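Local coordinates for In2-1 family protein, glutathione transferase lambda3 (Populus trichocarpa, PDB 4PQI) that is a monomeric Lambda-class plant glutathione transferase that binds glutathione and probably acts as a thiol transferase, at residues T32-T37 against K61-I66. Numbering follows the deposited sequence.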
ATOM      1  N   THR A  32      -1.140 -14.188  19.555  1.00 41.20           N
ATOM      2  CA  THR A  32      -1.632 -14.166  18.186  1.00 41.61           C
ATOM      3  C   THR A  32      -1.214 -12.874  17.526  1.00 43.13           C
ATOM      4  O   THR A  32      -1.398 -11.785  18.089  1.00 45.56           O
ATOM      5  CB  THR A  32      -3.172 -14.230  18.129  1.00 43.70           C
ATOM      6  OG1 THR A  32      -3.628 -15.463  18.692  1.00 43.99           O
ATOM      7  CG2 THR A  32      -3.649 -14.133  16.690  1.00 44.49           C
ATOM      8  N   THR A  33      -0.652 -12.995  16.326  1.00 43.79           N
ATOM      9  CA  THR A  33      -0.183 -11.843  15.559  1.00 41.61           C
ATOM     10  C   THR A  33      -1.329 -11.106  14.844  1.00 38.31           C
ATOM     11  O   THR A  33      -2.126 -11.718  14.136  1.00 40.14           O
ATOM     12  CB  THR A  33       0.888 -12.286  14.558  1.00 39.55           C
ATOM     13  OG1 THR A  33       2.023 -12.791  15.280  1.00 42.79           O
ATOM     14  CG2 THR A  33       1.313 -11.134  13.665  1.00 36.65           C
ATOM     15  N   LYS A  34      -1.413  -9.790  15.035  1.00 36.50           N
ATOM     16  CA  LYS A  34      -2.557  -9.038  14.533  1.00 37.26           C
ATOM     17  C   LYS A  34      -2.140  -7.771  13.791  1.00 36.13           C
ATOM     18  O   LYS A  34      -1.249  -7.050  14.230  1.00 40.93           O
ATOM     19  CB  LYS A  34      -3.509  -8.664  15.686  1.00 36.28           C
ATOM     20  CG  LYS A  34      -3.904  -9.834  16.599  1.00 37.02           C
ATOM     21  CD  LYS A  34      -5.040  -9.447  17.544  1.00 37.94           C
ATOM     22  CE  LYS A  34      -5.231 -10.514  18.628  1.00 40.11           C
ATOM     23  NZ  LYS A  34      -4.007 -10.658  19.466  1.00 38.74           N
ATOM     24  N   LEU A  35      -2.797  -7.513  12.666  1.00 36.42           N
ATOM     25  CA  LEU A  35      -2.634  -6.256  11.931  1.00 34.14           C
ATOM     26  C   LEU A  35      -3.867  -5.368  12.108  1.00 35.82           C
ATOM     27  O   LEU A  35      -4.927  -5.656  11.542  1.00 36.34           O
ATOM     28  CB  LEU A  35      -2.435  -6.562  10.444  1.00 32.15           C
ATOM     29  CG  LEU A  35      -2.266  -5.341   9.536  1.00 35.95           C
ATOM     30  CD1 LEU A  35      -0.990  -4.571   9.914  1.00 35.83           C
ATOM     31  CD2 LEU A  35      -2.227  -5.777   8.076  1.00 38.48           C
ATOM     32  N   TYR A  36      -3.734  -4.307  12.907  1.00 37.93           N
ATOM     33  CA  TYR A  36      -4.810  -3.333  13.114  1.00 36.97           C
ATOM     34  C   TYR A  36      -4.836  -2.446  11.880  1.00 35.58           C
ATOM     35  O   TYR A  36      -3.803  -1.903  11.477  1.00 33.75           O
ATOM     36  CB  TYR A  36      -4.559  -2.504  14.385  1.00 34.68           C
ATOM     37  CG  TYR A  36      -4.599  -3.359  15.633  1.00 32.92           C
ATOM     38  CD1 TYR A  36      -5.794  -3.580  16.310  1.00 30.56           C
ATOM     39  CD2 TYR A  36      -3.461  -4.001  16.092  1.00 30.70           C
ATOM     40  CE1 TYR A  36      -5.843  -4.400  17.441  1.00 32.73           C
ATOM     41  CE2 TYR A  36      -3.496  -4.822  17.217  1.00 35.04           C
ATOM     42  CZ  TYR A  36      -4.691  -5.018  17.886  1.00 34.19           C
ATOM     43  OH  TYR A  36      -4.725  -5.832  19.000  1.00 37.37           O
ATOM     44  N   THR A  37      -6.005  -2.323  11.257  1.00 39.77           N
ATOM     45  CA  THR A  37      -6.059  -1.775   9.915  1.00 35.43           C
ATOM     46  C   THR A  37      -7.412  -1.132   9.617  1.00 38.29           C
ATOM     47  O   THR A  37      -8.308  -1.142  10.457  1.00 36.31           O
ATOM     48  CB  THR A  37      -5.750  -2.883   8.891  1.00 39.72           C
ATOM     49  OG1 THR A  37      -5.666  -2.316   7.583  1.00 41.68           O
ATOM     50  CG2 THR A  37      -6.818  -3.969   8.919  1.00 41.33           C
ATOM     51  N   LYS A  61      -3.550 -12.064  11.664  1.00 43.87           N
ATOM     52  CA  LYS A  61      -4.978 -11.802  11.737  1.00 42.29           C
ATOM     53  C   LYS A  61      -5.260 -10.331  11.434  1.00 42.10           C
ATOM     54  O   LYS A  61      -4.566  -9.446  11.934  1.00 40.95           O
ATOM     55  CB  LYS A  61      -5.508 -12.165  13.123  1.00 42.93           C
ATOM     56  CG  LYS A  61      -5.277 -13.618  13.540  1.00 46.50           C
ATOM     57  CD  LYS A  61      -5.822 -14.590  12.498  1.00 52.85           C
ATOM     58  CE  LYS A  61      -5.700 -16.049  12.933  1.00 56.57           C
ATOM     59  NZ  LYS A  61      -6.094 -16.970  11.815  1.00 58.10           N
ATOM     60  N   LEU A  62      -6.269 -10.056  10.607  1.00 39.97           N
ATOM     61  CA  LEU A  62      -6.711  -8.669  10.424  1.00 39.77           C
ATOM     62  C   LEU A  62      -7.678  -8.211  11.540  1.00 40.41           C
ATOM     63  O   LEU A  62      -8.579  -8.945  11.946  1.00 39.47           O
ATOM     64  CB  LEU A  62      -7.393  -8.497   9.069  1.00 39.72           C
ATOM     65  CG  LEU A  62      -6.566  -8.862   7.845  1.00 41.03           C
ATOM     66  CD1 LEU A  62      -7.379  -8.655   6.573  1.00 39.40           C
ATOM     67  CD2 LEU A  62      -5.291  -8.039   7.817  1.00 40.09           C
ATOM     68  N   VAL A  63      -7.473  -6.998  12.027  1.00 40.56           N
ATOM     69  CA  VAL A  63      -8.428  -6.341  12.913  1.00 37.71           C
ATOM     70  C   VAL A  63      -8.790  -5.025  12.240  1.00 36.33           C
ATOM     71  O   VAL A  63      -8.110  -4.021  12.442  1.00 34.40           O
ATOM     72  CB  VAL A  63      -7.801  -6.050  14.292  1.00 38.85           C
ATOM     73  CG1 VAL A  63      -8.840  -5.451  15.239  1.00 37.85           C
ATOM     74  CG2 VAL A  63      -7.202  -7.322  14.886  1.00 40.43           C
ATOM     75  N   PRO A  64      -9.838  -5.032  11.393  1.00 41.89           N
ATOM     76  CA  PRO A  64     -10.235  -3.801  10.697  1.00 41.95           C
ATOM     77  C   PRO A  64     -11.122  -2.891  11.563  1.00 42.67           C
ATOM     78  O   PRO A  64     -12.001  -3.359  12.291  1.00 43.90           O
ATOM     79  CB  PRO A  64     -10.988  -4.331   9.476  1.00 43.70           C
ATOM     80  CG  PRO A  64     -11.663  -5.583  10.004  1.00 43.45           C
ATOM     81  CD  PRO A  64     -10.627  -6.197  10.943  1.00 40.79           C
ATOM     82  N   LEU A  65     -10.858  -1.588  11.485  1.00 43.84           N
ATOM     83  CA  LEU A  65     -11.525  -0.588  12.300  1.00 41.30           C
ATOM     84  C   LEU A  65     -12.261   0.375  11.401  1.00 39.38           C
ATOM     85  O   LEU A  65     -11.860   0.601  10.261  1.00 36.74           O
ATOM     86  CB  LEU A  65     -10.482   0.215  13.102  1.00 43.24           C
ATOM     87  CG  LEU A  65      -9.489  -0.595  13.931  1.00 40.14           C
ATOM     88  CD1 LEU A  65      -8.430   0.308  14.592  1.00 38.87           C
ATOM     89  CD2 LEU A  65     -10.259  -1.418  14.972  1.00 38.55           C
ATOM     90  N   ILE A  66     -13.348   0.946  11.899  1.00 41.98           N
ATOM     91  CA  ILE A  66     -13.962   2.076  11.222  1.00 42.88           C
ATOM     92  C   ILE A  66     -13.299   3.314  11.808  1.00 44.59           C
ATOM     93  O   ILE A  66     -13.592   3.687  12.939  1.00 47.62           O
ATOM     94  CB  ILE A  66     -15.473   2.151  11.491  1.00 45.67           C
ATOM     95  CG1 ILE A  66     -16.166   0.853  11.071  1.00 46.04           C
ATOM     96  CG2 ILE A  66     -16.073   3.332  10.760  1.00 46.83           C
ATOM     97  CD1 ILE A  66     -17.640   0.798  11.492  1.00 52.03           C
TER
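The carbonyl oxygen of K61 takes two donors from the neighbouring strand: the L35 N-H comes in nearly straight at 2.7 Å from N to O (171° at the hydrogen), and the CA-H of K34 makes a weaker contact beside it. The same parallel hydrogen bonding has K61 N on T33 O before it, then V63 N on L35 O and T37 N on V63 O. Past the strand end, L65 N still reaches T37 O at 2.8 Å. These are the two parallel strands of the beta-alpha-beta unit that opens the thioredoxin-like N-terminal domain, joined through helix 42-54. Strand 60-64 is outermost in the sheet, and the far side of 33-37 pairs with 86-89.

On the face towards that helix, L35 and L62 lie side by side, CD2 to CD2 at 3.8 Å; L35 goes on to V47, and L62 to W48 and R51. The opposite face carries K34, Y36 and V63. V63 puts CG1 anti to its backbone N (chi1 -176°), 3.7 Å from CD1 of Y36, while CG2 sits over one face of that ring and also meets CB of K34 at 4.0 Å. The Y36 hydroxyl hydrogen-bonds to E88. K34 runs extended until a final bend at chi4 (62°) turns NZ to the backbone O of T32, 3.2 Å away; NZ also hydrogen-bonds to P27 O and forms salt bridges with D30 and E88. A leucine in its place would probably leave D30 and E88 without their counter-charge and the loop carbonyls of P27 and T32 without this donor.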